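Local coordinates for ADP compounds hydrolase nudE (Escherichia coli, PDB 1VHZ), which hydrolyses ADP-ribose to AMP and ribose 5-phosphate with magnesium, and also acts on NADH and the dinucleotides Ap2A and Ap3A, as a homodimeric Nudix enzyme, at residues 55-59 / 60-64; 159-163 / 164-168. All blocks are in the same frame, centred on the assembly; numbering follows the deposited sequence.

Two local contacts follow one another along the chain, neither enclosing nor crossing the other. Interaction 1 comes first: residues 55-64 run up strand 51-58, reverse through a tight turn and return along strand 61-69, closing a beta hairpin in the mixed sheet of the Nudix domain. Interaction 2 opens about a hundred residues later, after strand 149-153, where residues 159-168 fold a short 3-10 segment back against the approach to helix 169-184. Their centres are about 16 Å apart, yet the two meet where L62 CD2 of the hairpin packs on L160 CD1 at 4.2 Å. W152 is a second link, bonding to L62 through its backbone and touching L160.

Interaction 1 (55-59 / 60-64); sequences VPIVD and DHLIL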
loop_
_atom_site.group_PDB
_atom_site.type_symbol
_atom_site.label_atom_id
_atom_site.label_comp_id
_atom_site.label_asym_id
_atom_site.label_seq_id
_atom_site.Cartn_x
_atom_site.Cartn_y
_atom_site.Cartn_z
ATOM N N VAL A 55 4.193 -2.563 -15.488
ATOM C CA VAL A 55 5.139 -1.506 -15.747
ATOM C C VAL A 55 5.761 -1.715 -17.134
ATOM O O VAL A 55 6.761 -2.413 -17.283
ATOM C CB VAL A 55 6.238 -1.485 -14.665
ATOM C CG1 VAL A 55 7.230 -0.370 -14.932
ATOM C CG2 VAL A 55 5.619 -1.300 -13.265
ATOM N N PRO A 56 5.179 -1.079 -18.137
ATOM C CA PRO A 56 5.641 -1.149 -19.503
ATOM C C PRO A 56 6.800 -0.203 -19.772
ATOM O O PRO A 56 6.817 0.950 -19.332
ATOM C CB PRO A 56 4.442 -0.761 -20.348
ATOM C CG PRO A 56 3.330 -0.471 -19.406
ATOM C CD PRO A 56 3.950 -0.238 -18.055
ATOM N N ILE A 57 7.816 -0.725 -20.438
ATOM C CA ILE A 57 8.998 0.035 -20.830
ATOM C C ILE A 57 9.139 -0.052 -22.354
ATOM O O ILE A 57 9.103 -1.182 -22.870
ATOM C CB ILE A 57 10.285 -0.549 -20.207
ATOM C CG1 ILE A 57 10.204 -0.518 -18.689
ATOM C CG2 ILE A 57 11.514 0.195 -20.730
ATOM C CD1 ILE A 57 11.301 -1.183 -17.920
ATOM N N VAL A 58 9.172 1.066 -23.046
ATOM C CA VAL A 58 9.349 1.112 -24.493
ATOM C C VAL A 58 10.263 2.290 -24.842
ATOM O O VAL A 58 10.157 3.356 -24.243
ATOM C CB VAL A 58 8.053 1.159 -25.291
ATOM C CG1 VAL A 58 7.064 2.152 -24.719
ATOM C CG2 VAL A 58 8.306 1.510 -26.774
ATOM N N ASP A 59 11.273 2.065 -25.680
ATOM C CA ASP A 59 12.203 3.115 -26.082
ATOM C C ASP A 59 12.689 3.951 -24.905
ATOM O O ASP A 59 12.556 5.185 -24.860
ATOM C CB ASP A 59 11.553 4.035 -27.128
ATOM C CG ASP A 59 11.156 3.310 -28.399
ATOM O OD1 ASP A 59 11.900 2.409 -28.845
ATOM O OD2 ASP A 59 10.089 3.645 -28.971
ATOM N N ASP A 60 13.237 3.302 -23.893
ATOM C CA ASP A 60 13.758 3.937 -22.710
ATOM C C ASP A 60 12.807 4.822 -21.934
ATOM O O ASP A 60 13.222 5.745 -21.223
ATOM C CB ASP A 60 15.049 4.711 -23.079
ATOM C CG ASP A 60 16.188 3.686 -23.107
ATOM O OD1 ASP A 60 16.397 3.110 -24.194
ATOM O OD2 ASP A 60 16.795 3.460 -22.040
ATOM N N HIS A 61 11.506 4.579 -22.031
ATOM C CA HIS A 61 10.516 5.325 -21.306
ATOM C C HIS A 61 9.558 4.335 -20.606
ATOM O O HIS A 61 9.351 3.210 -21.026
ATOM C CB HIS A 61 9.649 6.247 -22.182
ATOM C CG HIS A 61 10.355 7.478 -22.677
ATOM N ND1 HIS A 61 11.403 7.423 -23.577
ATOM C CD2 HIS A 61 10.171 8.795 -22.403
ATOM C CE1 HIS A 61 11.842 8.646 -23.816
ATOM N NE2 HIS A 61 11.096 9.498 -23.131
ATOM N N LEU A 62 9.050 4.792 -19.481
ATOM C CA LEU A 62 8.021 4.070 -18.746
ATOM C C LEU A 62 6.700 4.519 -19.415
ATOM O O LEU A 62 6.695 5.639 -19.952
ATOM C CB LEU A 62 7.965 4.597 -17.319
ATOM C CG LEU A 62 8.496 3.808 -16.153
ATOM C CD1 LEU A 62 9.458 2.713 -16.535
ATOM C CD2 LEU A 62 9.106 4.741 -15.114
ATOM N N ILE A 63 5.685 3.706 -19.419
ATOM C CA ILE A 63 4.390 4.110 -19.946
ATOM C C ILE A 63 3.459 4.209 -18.711
ATOM O O ILE A 63 3.194 3.172 -18.109
ATOM C CB ILE A 63 3.702 3.160 -20.929
ATOM C CG1 ILE A 63 4.547 2.860 -22.164
ATOM C CG2 ILE A 63 2.366 3.789 -21.347
ATOM C CD1 ILE A 63 4.974 4.082 -22.945
ATOM N N LEU A 64 3.057 5.408 -18.345
ATOM C CA LEU A 64 2.184 5.587 -17.182
ATOM C C LEU A 64 0.786 5.926 -17.696
ATOM O O LEU A 64 0.686 6.302 -18.861
ATOM C CB LEU A 64 2.617 6.796 -16.356
ATOM C CG LEU A 64 3.966 6.831 -15.650
ATOM C CD1 LEU A 64 4.075 5.731 -14.614
ATOM C CD2 LEU A 64 5.132 6.766 -16.613
#
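I63 lies across P56 at about a right angle, its CB 4.0 Å from P56 CG, and reaches diagonally to V58. With CG1 anti to the carbonyl carbon (chi1 -58°) and a second bend at chi2 (-57°), I63 CD1 points back toward the turn and comes within 3.4 Å of V58 CG1. Beside these side-chain contacts the backbones pair: I63 N donates to P56 O at 3.0 Å, and V58 and H61 exchange bonds in both directions, V58 N to H61 O at 3.0 Å and H61 N to V58 O at 2.9 Å. That pair brackets a type I' turn with D59 and D60 at its corners, the mark of a two-residue beta hairpin. D59 contributes its carbonyl: H61 ND1 donates to D59 O over 2.8 Å in a nearly straight bond (173°), with the oxygen in the imidazole plane. A leucine in place of H61 would probably leave D59 O without this side-chain donor and the turn less firmly fixed. In the sheet, strand 51-58 runs between strand 61-69 and strand 125-136, where V55 and I57 bond to A131, while L62 pairs with W152 of strand 149-153, whose R151 touches both V58 and I63.

Interaction 2 (159-163 / 164-168); sequences DLLED and PDFNE
The ring of F166 turns one face to L160, whose CB sits 3.8 Å from the ring centroid and 11° off the normal, a CH-pi contact over the middle of the ring. F166 has its CG anti to the backbone N (chi1 174°), which carries the ring back over the 3-10 segment, where the two side chains cross at about a right angle. L161 comes from another direction: its CD1 lies at the ring edge, near the plane, 4.0 Å from F166 CE1.

N167 ties down the same segment. Its ND2 donates to L161 O over 2.9 Å at 166°; the acceptor lies close to the amide plane, but the donor stands well above the plane of the L161 carbonyl. The other amide atom, N167 OD1, is buried at the edge of the F166 ring and has no polar partner in the model.

At the bend, D163 O accepts from both F166 N, 2.9 Å from D163 O, and N167 N. The D163 side chain makes an Asx turn, D165 N bonding to D163 OD2 at 2.9 Å from above the carboxylate plane. The two carboxylate planes are well tilted from each other, with D163 OD2 3.6 Å from D165 OD1, a closeness likely to be eased by a water that donates to D163 OD1 at 2.7 Å and to D165 OD1.

This bend delivers the chain to helix 169-184, which E168 N-caps through OE1 to N171 N. L160 touches L77 of strand 74-78, W152 of strand 149-153 and L175 of the helix, while L161 rests on V172, L175 and F176. L161 O also bonds to K113 NZ of the second subunit, and N167 packs on that lysine, so both sides of the bend join the dimer interface.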
loop_
_atom_site.group_PDB
_atom_site.type_symbol
_atom_site.label_atom_id
_atom_site.label_comp_id
_atom_site.label_asym_id
_atom_site.label_seq_id
_atom_site.Cartn_x
_atom_site.Cartn_y
_atom_site.Cartn_z
ATOM N N ASP A 159 12.093 11.145 -10.650
ATOM C CA ASP A 159 11.374 12.418 -10.523
ATOM C C ASP A 159 9.888 12.175 -10.246
ATOM O O ASP A 159 9.185 13.095 -9.780
ATOM C CB ASP A 159 11.493 13.284 -11.765
ATOM C CG ASP A 159 12.885 13.656 -12.196
ATOM O OD1 ASP A 159 13.832 13.489 -11.405
ATOM O OD2 ASP A 159 13.051 14.110 -13.353
ATOM N N LEU A 160 9.347 10.983 -10.521
ATOM C CA LEU A 160 7.934 10.710 -10.269
ATOM C C LEU A 160 7.542 10.910 -8.807
ATOM O O LEU A 160 6.383 11.199 -8.486
ATOM C CB LEU A 160 7.558 9.291 -10.713
ATOM C CG LEU A 160 7.325 9.105 -12.229
ATOM C CD1 LEU A 160 7.424 7.640 -12.601
ATOM C CD2 LEU A 160 5.975 9.695 -12.640
ATOM N N LEU A 161 8.491 10.814 -7.888
ATOM C CA LEU A 161 8.324 11.012 -6.464
ATOM C C LEU A 161 8.049 12.460 -6.088
ATOM O O LEU A 161 7.827 12.751 -4.901
ATOM C CB LEU A 161 9.612 10.553 -5.744
ATOM C CG LEU A 161 9.693 9.132 -5.215
ATOM C CD1 LEU A 161 8.647 8.198 -5.775
ATOM C CD2 LEU A 161 11.098 8.555 -5.375
ATOM N N GLU A 162 8.143 13.389 -7.040
ATOM C CA GLU A 162 7.844 14.792 -6.787
ATOM C C GLU A 162 6.408 15.089 -7.212
ATOM O O GLU A 162 5.909 16.209 -7.084
ATOM C CB GLU A 162 8.824 15.727 -7.485
ATOM C CG GLU A 162 10.238 15.662 -6.901
ATOM C CD GLU A 162 10.265 16.073 -5.440
ATOM O OE1 GLU A 162 11.206 15.686 -4.725
ATOM O OE2 GLU A 162 9.341 16.786 -4.973
ATOM N N ASP A 163 5.726 14.075 -7.758
ATOM C CA ASP A 163 4.325 14.276 -8.155
ATOM C C ASP A 163 3.397 13.598 -7.162
ATOM O O ASP A 163 3.292 12.367 -7.126
ATOM C CB ASP A 163 4.069 13.711 -9.557
ATOM C CG ASP A 163 2.713 14.087 -10.097
ATOM O OD1 ASP A 163 2.518 13.932 -11.324
ATOM O OD2 ASP A 163 1.830 14.545 -9.331
ATOM N N PRO A 164 2.657 14.365 -6.373
ATOM C CA PRO A 164 1.712 13.826 -5.414
ATOM C C PRO A 164 0.687 12.893 -6.028
ATOM O O PRO A 164 0.195 11.984 -5.336
ATOM C CB PRO A 164 1.054 15.065 -4.792
ATOM C CG PRO A 164 2.092 16.128 -4.982
ATOM C CD PRO A 164 2.687 15.856 -6.347
ATOM N N ASP A 165 0.324 13.039 -7.304
ATOM C CA ASP A 165 -0.629 12.180 -7.983
ATOM C C ASP A 165 -0.114 10.755 -8.187
ATOM O O ASP A 165 -0.883 9.848 -8.543
ATOM C CB ASP A 165 -0.961 12.730 -9.388
ATOM C CG ASP A 165 -1.739 14.039 -9.323
ATOM O OD1 ASP A 165 -1.665 14.813 -10.299
ATOM O OD2 ASP A 165 -2.415 14.271 -8.304
ATOM N N PHE A 166 1.194 10.586 -8.150
ATOM C CA PHE A 166 1.855 9.325 -8.289
ATOM C C PHE A 166 2.189 8.694 -6.938
ATOM O O PHE A 166 2.292 7.477 -6.863
ATOM C CB PHE A 166 3.198 9.518 -9.052
ATOM C CG PHE A 166 4.029 8.259 -9.125
ATOM C CD1 PHE A 166 5.006 7.998 -8.186
ATOM C CD2 PHE A 166 3.825 7.334 -10.146
ATOM C CE1 PHE A 166 5.786 6.854 -8.251
ATOM C CE2 PHE A 166 4.597 6.188 -10.219
ATOM C CZ PHE A 166 5.581 5.942 -9.262
ATOM N N ASN A 167 2.406 9.506 -5.898
ATOM C CA ASN A 167 2.849 9.001 -4.607
ATOM C C ASN A 167 1.881 8.147 -3.823
ATOM O O ASN A 167 1.333 8.538 -2.799
ATOM C CB ASN A 167 3.439 10.151 -3.763
ATOM C CG ASN A 167 4.755 10.620 -4.383
ATOM O OD1 ASN A 167 5.409 9.895 -5.133
ATOM N ND2 ASN A 167 5.173 11.841 -4.123
ATOM N N GLU A 168 1.674 6.930 -4.292
ATOM C CA GLU A 168 0.805 5.905 -3.730
ATOM C C GLU A 168 1.700 4.705 -3.428
ATOM O O GLU A 168 2.574 4.385 -4.242
ATOM C CB GLU A 168 -0.331 5.614 -4.697
ATOM C CG GLU A 168 -1.381 4.648 -4.189
ATOM C CD GLU A 168 -0.996 3.196 -4.386
ATOM O OE1 GLU A 168 -0.104 2.921 -5.219
ATOM O OE2 GLU A 168 -1.592 2.326 -3.728
HETATM O O HOH W 1 0.101 14.622 -12.192
#